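Local coordinates for putative O-GlcNAcase nagJ (Clostridium perfringens, PDB 6PV5), which probably acts as a family 84 hexosaminidase, removing terminal N-acetylhexosamine residues from glycans, with this chain holding the catalytic part of a longer protein, at residues E232-P237 against E278-A283; N381-E386 against R425-E430; L401-P406 against G418-L423. All coordinates share one frame; numbering follows the deposited sequence. Where two conformers were deposited one is given.

In the fold
All three contacts belong to the (β/α)8 barrel of the catalytic domain. Along the chain contact 1 closes before the other two open, and both segments of contact 3 fall between those of contact 2. Contact 1 joins the loop after strand 219-222 to helix 274-294 and lies apart, its centre about 37 Å from that of contact 2 and about 34 Å from that of contact 3. Contacts 2 and 3 are about 12 Å apart between centres and touch: Val383 packs on Trp403, and its N probably bonds to Asp422 O. Together they pack the connection between strands 399-403 and 431-436, which has no regular α-helix, against strand 399-403 and the start of helix 385-395.

Contact 1. Residues E232-P237 against E278-A283; sequences EKWREP and EADFKA
Arg235 CG lies beside its backbone N, anti to the carbonyl carbon (chi1 -68°), and the chain, extended to NE, reaches Asp280; Trp234 CG lies between backbone N and carbonyl carbon (chi1 62°), placing the indole over the arginine. The setting is a (β/α)8 barrel: residues 232-237, which include a type I β turn from Lys233 to Glu236, belong to the loop following strand 219-222, and Asp280 and Ala283 lie one turn apart on helix 274-294. A salt bridge forms the polar half of the contact. Arg235 NE gives its hydrogen to Asp280 OD1 at 2.8 Å (N-H...O angle 149°), close to the guanidinium plane but from above the plane of the carboxylate. The guanidinium and carboxylate planes are well tilted, and NH2 adds two weak bonds, to Asp280 OD1 at 3.0 Å and OD2 at 3.1 Å. OD2 also takes the backbone N-H of Lys271.

Trp234 lies over one face of the guanidinium, with CZ2 above its centre at a height of 3.4 Å. Trp234 NE1 and Arg235 NH1 come near each other as two donors, and Asp269 serves both, OD1 taking the indole N-H and OD2 the arginine. This shared acceptor should help to fix the overlap of the two side chains. Beyond them, the far edge of the indole abuts the helix, its CH2 atom 3.5 Å from Asp280 O near the ring plane.

The apolar half is small: Arg235 CG rests on Ala283 CB at 3.7 Å, so the arginine is in contact along its aliphatic part as well as at its charged end. Here a loop is pinned to a helix at both side-chain and backbone level, for one water donates to Arg235 O at 2.6 Å and to Ala283 O at 2.7 Å.

Contact 2. Residues N381-E386 against R425-E430; sequences NGVSLE and RNLDEE. With EDO (1,2-ethanediol), chain D.
Glu430 OE1 has two hydrogen-bonding partners: a 1,2-ethanediol molecule, probably from the crystallisation liquor, donates from O2 at 2.9 Å, and Ser392 OG bonds to it from helix 385-395. Glu430 CG stands beside its backbone N, anti to the carbonyl carbon (chi1 -65°), and meets Leu385 CD1 at 3.7 Å; the bend at chi2 then turns the carboxylate. No hydrogen bond joins the two segments, and the contact itself is built round that leucine.

Leu385 carries CG anti to its own backbone N (chi1 -175°), and its two methyl branches divide the opposing surface between them. CD1 presses on Asn426 O at 3.3 Å, an oxygen that also accepts the backbone N-H of Glu429. CD2 instead lies across the extended chain of Glu429, 3.6 Å from OE1. Leu427 lays CD1 against the backbone just ahead of the helix, 3.7 Å from Val383 O. The same methyl meets Val383 CG1 at 4.0 Å, the two side chains crossing at about a right angle.

The helix start is well secured next to this packing. Ser384 is its N-cap, with OG on a backbone N just past the segment, and Asp387 OD2 bonds back to Ser384 N, a pairing consistent with a capping box. Asp424, just ahead of residues 425-430, takes Leu385 N through OD2. The contact thus sets the first turn of helix 385-395 against the short 3-10 turn 427-429 that leads into strand 431-436, with Val383 and Leu427 both resting on Leu401 of strand 399-403.

Contact 3. Residues L401-P406 against G418-L423; sequences LWWNYP and GPIYDL
Apolar packing joins the end of strand 399-403 to the returning chain, beginning with Leu401 and Leu423, which meet tip to tip, CD2 to CD1, at 4.0 Å. Leu423 turns its other methyl to Trp403 in a CH-π contact: CD2 stands 3.7 Å from the centroid of the six-membered ring, only 6° off the ring normal. Ile420 comes to the same indole at its edge, with CD1 at 3.9 Å from Trp403 CD1. The tryptophan is thus met by one residue over a face and by another near its plane. Its CG stands opposite the backbone N (chi1 -173°), which carries the ring out from the strand to both.

Direct polar contact is slight. Gly418 N makes a weak bond of 3.1 Å to Tyr405 OH, whose stronger partner is Thr491 O. Gly418 O, held by Ser448 OG, lies in the tyrosine ring plane, 3.5 Å from CE2. Pro406, which follows a cis peptide bond, places its CB above one face of the ring, toward its rim.

Waters complete the seam. One accepts from both Trp403 NE1 and Tyr421 N, and sits above the opposite face of the Tyr405 ring, toward its rim. Another donates to Pro419 O at 2.6 Å and more weakly to Tyr405 OH.

The strand and the returning chain run roughly antiparallel yet share no backbone ladder; Leu401 and Trp403 pair with strand 431-436 instead. The packing lies between the barrel wall and its outer layer, in a (β/α)8 barrel whose link from the seventh to the eighth strand is an irregular excursion without a regular α-helix.

Contact 1. Residues E232-P237 against E278-A283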
loop_
_atom_site.group_PDB
_atom_site.type_symbol
_atom_site.label_atom_id
_atom_site.label_comp_id
_atom_site.label_asym_id
_atom_site.label_seq_id
_atom_site.Cartn_x
_atom_site.Cartn_y
_atom_site.Cartn_z
ATOM N N GLU A 232 -19.616 -1.542 -17.830
ATOM C CA GLU A 232 -20.411 -1.809 -19.023
ATOM C C GLU A 232 -21.895 -1.788 -18.659
ATOM O O GLU A 232 -22.711 -1.225 -19.385
ATOM C CB GLU A 232 -20.093 -3.170 -19.645
ATOM C CG GLU A 232 -18.992 -3.133 -20.690
ATOM C CD GLU A 232 -17.608 -3.507 -20.176
ATOM O OE1 GLU A 232 -17.390 -3.464 -18.938
ATOM O OE2 GLU A 232 -16.748 -3.845 -21.019
ATOM N N LYS A 233 -22.223 -2.407 -17.523
ATOM C CA LYS A 233 -23.591 -2.471 -17.042
ATOM C C LYS A 233 -23.760 -1.592 -15.805
ATOM O O LYS A 233 -24.355 -2.033 -14.825
ATOM C CB LYS A 233 -23.892 -3.907 -16.603
ATOM C CG LYS A 233 -23.801 -4.979 -17.680
ATOM C CD LYS A 233 -24.277 -6.331 -17.169
ATOM C CE LYS A 233 -23.888 -7.483 -18.071
ATOM N NZ LYS A 233 -24.656 -7.492 -19.338
ATOM N N TRP A 234 -23.227 -0.360 -15.826
ATOM C CA TRP A 234 -23.285 0.493 -14.639
ATOM C C TRP A 234 -24.722 0.823 -14.237
ATOM O O TRP A 234 -24.982 1.072 -13.066
ATOM C CB TRP A 234 -22.482 1.784 -14.808
ATOM C CG TRP A 234 -22.971 2.661 -15.913
ATOM C CD1 TRP A 234 -22.611 2.588 -17.225
ATOM C CD2 TRP A 234 -23.909 3.751 -15.814
ATOM N NE1 TRP A 234 -23.237 3.569 -17.946
ATOM C CE2 TRP A 234 -24.039 4.302 -17.105
ATOM C CE3 TRP A 234 -24.647 4.316 -14.766
ATOM C CZ2 TRP A 234 -24.880 5.380 -17.381
ATOM C CZ3 TRP A 234 -25.463 5.397 -15.034
ATOM C CH2 TRP A 234 -25.585 5.914 -16.327
ATOM N N ARG A 235 -25.634 0.857 -15.211
ATOM C CA ARG A 235 -27.026 1.172 -14.921
ATOM C C ARG A 235 -27.694 0.051 -14.122
ATOM O O ARG A 235 -28.601 0.318 -13.338
ATOM C CB ARG A 235 -27.793 1.430 -16.217
ATOM C CG ARG A 235 -27.368 2.701 -16.932
ATOM C CD ARG A 235 -27.847 2.559 -18.357
ATOM N NE ARG A 235 -27.471 3.675 -19.214
ATOM C CZ ARG A 235 -26.377 3.718 -19.968
ATOM N NH1 ARG A 235 -25.530 2.701 -19.973
ATOM N NH2 ARG A 235 -26.137 4.776 -20.721
ATOM N N GLU A 236 -27.220 -1.193 -14.301
ATOM C CA GLU A 236 -27.924 -2.367 -13.809
ATOM C C GLU A 236 -27.536 -2.664 -12.364
ATOM O O GLU A 236 -26.363 -2.643 -12.003
ATOM C CB GLU A 236 -27.689 -3.572 -14.720
ATOM C CG GLU A 236 -27.949 -3.290 -16.190
ATOM C CD GLU A 236 -27.802 -4.489 -17.123
ATOM O OE1 GLU A 236 -27.843 -5.654 -16.623
ATOM O OE2 GLU A 236 -27.635 -4.266 -18.349
ATOM N N PRO A 237 -28.516 -2.949 -11.479
ATOM C CA PRO A 237 -28.213 -3.342 -10.101
ATOM C C PRO A 237 -27.510 -4.699 -10.066
ATOM O O PRO A 237 -27.513 -5.417 -11.066
ATOM C CB PRO A 237 -29.605 -3.418 -9.451
ATOM C CG PRO A 237 -30.551 -3.670 -10.605
ATOM C CD PRO A 237 -29.960 -2.881 -11.753
ATOM N N GLU A 278 -31.360 12.911 -18.781
ATOM C CA GLU A 278 -32.176 12.786 -17.586
ATOM C C GLU A 278 -32.373 11.318 -17.218
ATOM O O GLU A 278 -32.386 10.983 -16.032
ATOM C CB GLU A 278 -33.508 13.524 -17.745
ATOM C CG GLU A 278 -33.416 15.016 -17.476
ATOM C CD GLU A 278 -32.702 15.429 -16.199
ATOM O OE1 GLU A 278 -33.108 14.978 -15.112
ATOM O OE2 GLU A 278 -31.735 16.200 -16.297
ATOM N N ALA A 279 -32.536 10.454 -18.231
ATOM C CA ALA A 279 -32.697 9.018 -18.005
ATOM C C ALA A 279 -31.425 8.431 -17.390
ATOM O O ALA A 279 -31.473 7.778 -16.340
ATOM C CB ALA A 279 -33.063 8.316 -19.295
ATOM N N ASP A 280 -30.285 8.704 -18.044
ATOM C CA ASP A 280 -28.985 8.235 -17.578
ATOM C C ASP A 280 -28.738 8.724 -16.158
ATOM O O ASP A 280 -28.297 7.945 -15.320
ATOM C CB ASP A 280 -27.868 8.539 -18.578
ATOM C CG ASP A 280 -27.763 7.471 -19.649
ATOM O OD1 ASP A 280 -28.313 6.367 -19.427
ATOM O OD2 ASP A 280 -27.148 7.743 -20.701
ATOM N N PHE A 281 -29.099 9.986 -15.869
ATOM C CA PHE A 281 -28.940 10.491 -14.512
ATOM C C PHE A 281 -29.816 9.733 -13.512
ATOM O O PHE A 281 -29.410 9.518 -12.365
ATOM C CB PHE A 281 -29.103 12.018 -14.420
ATOM C CG PHE A 281 -28.619 12.523 -13.085
ATOM C CD1 PHE A 281 -29.463 12.548 -11.988
ATOM C CD2 PHE A 281 -27.284 12.857 -12.897
ATOM C CE1 PHE A 281 -28.999 12.938 -10.740
ATOM C CE2 PHE A 281 -26.817 13.242 -11.649
ATOM C CZ PHE A 281 -27.671 13.267 -10.569
ATOM N N LYS A 282 -31.043 9.364 -13.919
ATOM C CA LYS A 282 -31.945 8.632 -13.030
ATOM C C LYS A 282 -31.393 7.226 -12.790
ATOM O O LYS A 282 -31.368 6.735 -11.658
ATOM C CB LYS A 282 -33.377 8.629 -13.585
ATOM N N ALA A 283 -30.911 6.601 -13.872
ATOM C CA ALA A 283 -30.206 5.328 -13.799
ATOM C C ALA A 283 -29.113 5.390 -12.729
ATOM O O ALA A 283 -29.055 4.521 -11.854
ATOM C CB ALA A 283 -29.658 4.974 -15.161
HETATM O O HOH W 1 -30.197 2.172 -12.365
#

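Contact 2. Residues N381-E386 against R425-E430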
loop_
_atom_site.group_PDB
_atom_site.type_symbol
_atom_site.label_atom_id
_atom_site.label_comp_id
_atom_site.label_asym_id
_atom_site.label_seq_id
_atom_site.Cartn_x
_atom_site.Cartn_y
_atom_site.Cartn_z
ATOM N N ASN A 381 10.099 9.116 -11.009
ATOM C CA ASN A 381 10.882 9.660 -9.917
ATOM C C ASN A 381 9.969 10.163 -8.796
ATOM O O ASN A 381 10.264 11.188 -8.179
ATOM C CB ASN A 381 11.793 10.767 -10.457
ATOM C CG ASN A 381 12.723 11.351 -9.417
ATOM O OD1 ASN A 381 13.036 10.697 -8.424
ATOM N ND2 ASN A 381 13.168 12.581 -9.643
ATOM N N GLY A 382 8.885 9.424 -8.508
ATOM C CA GLY A 382 7.962 9.783 -7.437
ATOM C C GLY A 382 7.247 11.118 -7.691
ATOM O O GLY A 382 6.989 11.486 -8.836
ATOM N N VAL A 383 6.895 11.820 -6.602
ATOM C CA VAL A 383 6.021 12.982 -6.646
ATOM C C VAL A 383 6.551 13.955 -5.600
ATOM O O VAL A 383 6.695 13.604 -4.424
ATOM C CB VAL A 383 4.533 12.655 -6.359
ATOM C CG1 VAL A 383 3.691 13.930 -6.375
ATOM C CG2 VAL A 383 3.924 11.628 -7.328
ATOM N N SER A 384 6.899 15.154 -6.060
ATOM C CA SER A 384 7.456 16.163 -5.179
ATOM C C SER A 384 6.338 17.083 -4.674
ATOM O O SER A 384 5.265 17.161 -5.280
ATOM C CB SER A 384 8.466 16.955 -5.930
ATOM O OG SER A 384 7.779 17.773 -6.864
ATOM N N LEU A 385 6.618 17.822 -3.592
ATOM C CA LEU A 385 5.663 18.813 -3.098
ATOM C C LEU A 385 5.287 19.785 -4.204
ATOM O O LEU A 385 4.114 20.115 -4.349
ATOM C CB LEU A 385 6.224 19.576 -1.888
ATOM C CG LEU A 385 5.264 20.560 -1.208
ATOM C CD1 LEU A 385 3.967 19.879 -0.798
ATOM C CD2 LEU A 385 5.917 21.163 0.029
ATOM N N GLU A 386 6.270 20.213 -5.003
ATOM C CA GLU A 386 5.996 21.201 -6.037
ATOM C C GLU A 386 5.102 20.609 -7.128
ATOM O O GLU A 386 4.237 21.314 -7.621
ATOM C CB GLU A 386 7.294 21.786 -6.624
ATOM N N ARG A 425 8.109 13.756 1.570
ATOM C CA ARG A 425 7.856 13.678 3.004
ATOM C C ARG A 425 6.750 14.645 3.441
ATOM O O ARG A 425 6.033 14.354 4.392
ATOM C CB ARG A 425 9.159 13.968 3.752
ATOM C CG ARG A 425 9.042 13.999 5.268
ATOM C CD ARG A 425 10.384 14.194 5.967
ATOM N NE ARG A 425 11.490 13.498 5.311
ATOM C CZ ARG A 425 11.801 12.207 5.449
ATOM N NH1 ARG A 425 11.097 11.416 6.246
ATOM N NH2 ARG A 425 12.837 11.716 4.796
ATOM N N ASN A 426 6.578 15.764 2.724
ATOM C CA ASN A 426 5.605 16.775 3.119
ATOM C C ASN A 426 4.504 16.929 2.070
ATOM O O ASN A 426 3.923 18.011 1.945
ATOM C CB ASN A 426 6.278 18.133 3.367
ATOM C CG ASN A 426 7.252 18.064 4.521
ATOM O OD1 ASN A 426 8.450 18.263 4.337
ATOM N ND2 ASN A 426 6.756 17.714 5.697
ATOM N N LEU A 427 4.225 15.846 1.330
ATOM C CA LEU A 427 3.140 15.787 0.358
ATOM C C LEU A 427 1.809 16.134 1.009
ATOM O O LEU A 427 0.912 16.643 0.329
ATOM C CB LEU A 427 3.050 14.366 -0.200
ATOM C CG LEU A 427 2.677 14.261 -1.671
ATOM C CD1 LEU A 427 3.774 14.865 -2.523
ATOM C CD2 LEU A 427 2.438 12.808 -2.062
ATOM N N ASP A 428 1.678 15.792 2.301
ATOM C CA ASP A 428 0.451 15.990 3.061
ATOM C C ASP A 428 0.019 17.466 3.082
ATOM O O ASP A 428 -1.154 17.762 3.313
ATOM C CB ASP A 428 0.515 15.327 4.440
ATOM C CG ASP A 428 1.586 15.885 5.363
ATOM O OD1 ASP A 428 2.505 16.559 4.873
ATOM O OD2 ASP A 428 1.498 15.631 6.574
ATOM N N GLU A 429 0.941 18.392 2.789
ATOM C CA GLU A 429 0.596 19.810 2.730
ATOM C C GLU A 429 -0.373 20.090 1.584
ATOM O O GLU A 429 -1.154 21.030 1.670
ATOM C CB GLU A 429 1.850 20.663 2.539
ATOM C CG GLU A 429 2.781 20.637 3.734
ATOM C CD GLU A 429 3.976 21.580 3.620
ATOM O OE1 GLU A 429 3.937 22.488 2.761
ATOM O OE2 GLU A 429 4.963 21.410 4.392
ATOM N N GLU A 430 -0.309 19.291 0.503
ATOM C CA GLU A 430 -1.103 19.564 -0.692
ATOM C C GLU A 430 -2.023 18.391 -1.046
ATOM O O GLU A 430 -2.815 18.466 -1.993
ATOM C CB GLU A 430 -0.184 19.907 -1.872
ATOM C CG GLU A 430 0.612 21.193 -1.701
ATOM C CD GLU A 430 -0.203 22.451 -1.405
ATOM O OE1 GLU A 430 -1.326 22.584 -1.949
ATOM O OE2 GLU A 430 0.280 23.296 -0.615
HETATM C C1 EDO D . -5.521 24.495 -1.764
HETATM O O1 EDO D . -4.770 25.321 -2.645
HETATM C C2 EDO D . -4.846 23.237 -1.347
HETATM O O2 EDO D . -3.689 23.402 -0.530
#

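Contact 3. Residues L401-P406 against G418-L423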
loop_
_atom_site.group_PDB
_atom_site.type_symbol
_atom_site.label_atom_id
_atom_site.label_comp_id
_atom_site.label_asym_id
_atom_site.label_seq_id
_atom_site.Cartn_x
_atom_site.Cartn_y
_atom_site.Cartn_z
ATOM N N LEU A 401 -3.647 11.270 -4.161
ATOM C CA LEU A 401 -2.664 10.682 -5.058
ATOM C C LEU A 401 -2.995 9.206 -5.324
ATOM O O LEU A 401 -3.003 8.397 -4.404
ATOM C CB LEU A 401 -1.266 10.861 -4.460
ATOM C CG LEU A 401 -0.127 10.187 -5.242
ATOM C CD1 LEU A 401 0.021 10.737 -6.672
ATOM C CD2 LEU A 401 1.191 10.299 -4.480
ATOM N N TRP A 402 -3.315 8.886 -6.579
ATOM C CA TRP A 402 -3.453 7.520 -7.026
ATOM C C TRP A 402 -2.055 7.034 -7.424
ATOM O O TRP A 402 -1.479 7.485 -8.412
ATOM C CB TRP A 402 -4.437 7.492 -8.191
ATOM C CG TRP A 402 -4.574 6.172 -8.885
ATOM C CD1 TRP A 402 -3.572 5.410 -9.418
ATOM C CD2 TRP A 402 -5.801 5.481 -9.183
ATOM N NE1 TRP A 402 -4.086 4.290 -10.012
ATOM C CE2 TRP A 402 -5.450 4.305 -9.890
ATOM C CE3 TRP A 402 -7.153 5.739 -8.918
ATOM C CZ2 TRP A 402 -6.403 3.385 -10.336
ATOM C CZ3 TRP A 402 -8.093 4.839 -9.382
ATOM C CH2 TRP A 402 -7.722 3.686 -10.082
ATOM N N TRP A 403 -1.474 6.184 -6.584
ATOM C CA TRP A 403 -0.071 5.844 -6.759
ATOM C C TRP A 403 0.072 4.498 -7.463
ATOM O O TRP A 403 -0.296 3.463 -6.901
ATOM C CB TRP A 403 0.654 5.876 -5.419
ATOM C CG TRP A 403 2.121 5.689 -5.606
ATOM C CD1 TRP A 403 2.896 4.706 -5.063
ATOM C CD2 TRP A 403 2.980 6.473 -6.451
ATOM N NE1 TRP A 403 4.187 4.852 -5.484
ATOM C CE2 TRP A 403 4.265 5.906 -6.357
ATOM C CE3 TRP A 403 2.779 7.579 -7.288
ATOM C CZ2 TRP A 403 5.356 6.411 -7.064
ATOM C CZ3 TRP A 403 3.861 8.092 -7.973
ATOM C CH2 TRP A 403 5.122 7.499 -7.872
ATOM N N ASN A 404 0.621 4.539 -8.677
ATOM C CA ASN A 404 0.694 3.370 -9.546
ATOM C C ASN A 404 1.936 2.523 -9.232
ATOM O O ASN A 404 2.828 2.343 -10.066
ATOM C CB ASN A 404 0.640 3.773 -11.023
ATOM C CG ASN A 404 -0.786 3.908 -11.516
ATOM O OD1 ASN A 404 -1.640 3.103 -11.155
ATOM N ND2 ASN A 404 -1.062 4.935 -12.302
ATOM N N TYR A 405 1.964 1.971 -8.027
ATOM C CA TYR A 405 2.965 1.004 -7.598
ATOM C C TYR A 405 2.414 0.375 -6.321
ATOM O O TYR A 405 1.872 1.103 -5.480
ATOM C CB TYR A 405 4.273 1.754 -7.322
ATOM C CG TYR A 405 5.438 0.885 -6.949
ATOM C CD1 TYR A 405 6.350 0.476 -7.915
ATOM C CD2 TYR A 405 5.606 0.433 -5.654
ATOM C CE1 TYR A 405 7.431 -0.331 -7.589
ATOM C CE2 TYR A 405 6.684 -0.366 -5.313
ATOM C CZ TYR A 405 7.600 -0.752 -6.283
ATOM O OH TYR A 405 8.654 -1.563 -5.956
ATOM N N PRO A 406 2.503 -0.963 -6.095
ATOM C CA PRO A 406 3.254 -1.900 -6.946
ATOM C C PRO A 406 2.677 -2.418 -8.260
ATOM O O PRO A 406 3.296 -3.276 -8.902
ATOM C CB PRO A 406 3.456 -3.101 -5.999
ATOM C CG PRO A 406 2.213 -3.105 -5.132
ATOM C CD PRO A 406 1.956 -1.618 -4.902
ATOM N N GLY A 418 9.250 -3.667 -3.772
ATOM C CA GLY A 418 9.947 -2.626 -3.025
ATOM C C GLY A 418 9.049 -1.698 -2.199
ATOM O O GLY A 418 7.818 -1.757 -2.262
ATOM N N PRO A 419 9.649 -0.763 -1.421
ATOM C CA PRO A 419 8.871 0.219 -0.663
ATOM C C PRO A 419 8.363 1.333 -1.572
ATOM O O PRO A 419 8.952 1.624 -2.620
ATOM C CB PRO A 419 9.902 0.770 0.339
ATOM C CG PRO A 419 11.204 0.697 -0.437
ATOM C CD PRO A 419 11.103 -0.601 -1.228
ATOM N N ILE A 420 7.238 1.935 -1.168
ATOM C CA ILE A 420 6.816 3.231 -1.696
ATOM C C ILE A 420 8.019 4.171 -1.647
ATOM O O ILE A 420 8.659 4.320 -0.623
ATOM C CB ILE A 420 5.655 3.773 -0.839
ATOM C CG1 ILE A 420 4.462 2.805 -0.800
ATOM C CG2 ILE A 420 5.257 5.175 -1.288
ATOM C CD1 ILE A 420 3.966 2.312 -2.150
ATOM N N TYR A 421 8.347 4.803 -2.760
ATOM C CA TYR A 421 9.667 5.408 -2.859
ATOM C C TYR A 421 9.553 6.759 -3.556
ATOM O O TYR A 421 8.791 6.874 -4.518
ATOM C CB TYR A 421 10.577 4.472 -3.671
ATOM C CG TYR A 421 12.054 4.761 -3.571
ATOM C CD1 TYR A 421 12.799 4.362 -2.471
ATOM C CD2 TYR A 421 12.711 5.432 -4.591
ATOM C CE1 TYR A 421 14.167 4.607 -2.386
ATOM C CE2 TYR A 421 14.069 5.704 -4.523
ATOM C CZ TYR A 421 14.789 5.290 -3.416
ATOM O OH TYR A 421 16.121 5.555 -3.367
ATOM N N ASP A 422 10.306 7.762 -3.065
ATOM C CA ASP A 422 10.445 9.068 -3.713
ATOM C C ASP A 422 9.124 9.837 -3.644
ATOM O O ASP A 422 8.834 10.647 -4.510
ATOM C CB ASP A 422 10.814 8.959 -5.198
ATOM C CG ASP A 422 12.289 8.753 -5.523
ATOM O OD1 ASP A 422 13.136 9.079 -4.652
ATOM O OD2 ASP A 422 12.580 8.277 -6.673
ATOM N N LEU A 423 8.294 9.569 -2.638
ATOM C CA LEU A 423 7.143 10.436 -2.426
ATOM C C LEU A 423 7.504 11.484 -1.373
ATOM O O LEU A 423 8.066 11.163 -0.335
ATOM C CB LEU A 423 5.936 9.613 -1.980
ATOM C CG LEU A 423 5.355 8.620 -2.994
ATOM C CD1 LEU A 423 3.986 8.163 -2.511
ATOM C CD2 LEU A 423 5.261 9.203 -4.404
HETATM O O HOH W 2 6.981 3.480 -5.255
HETATM O O HOH W 3 10.117 0.512 -4.611
#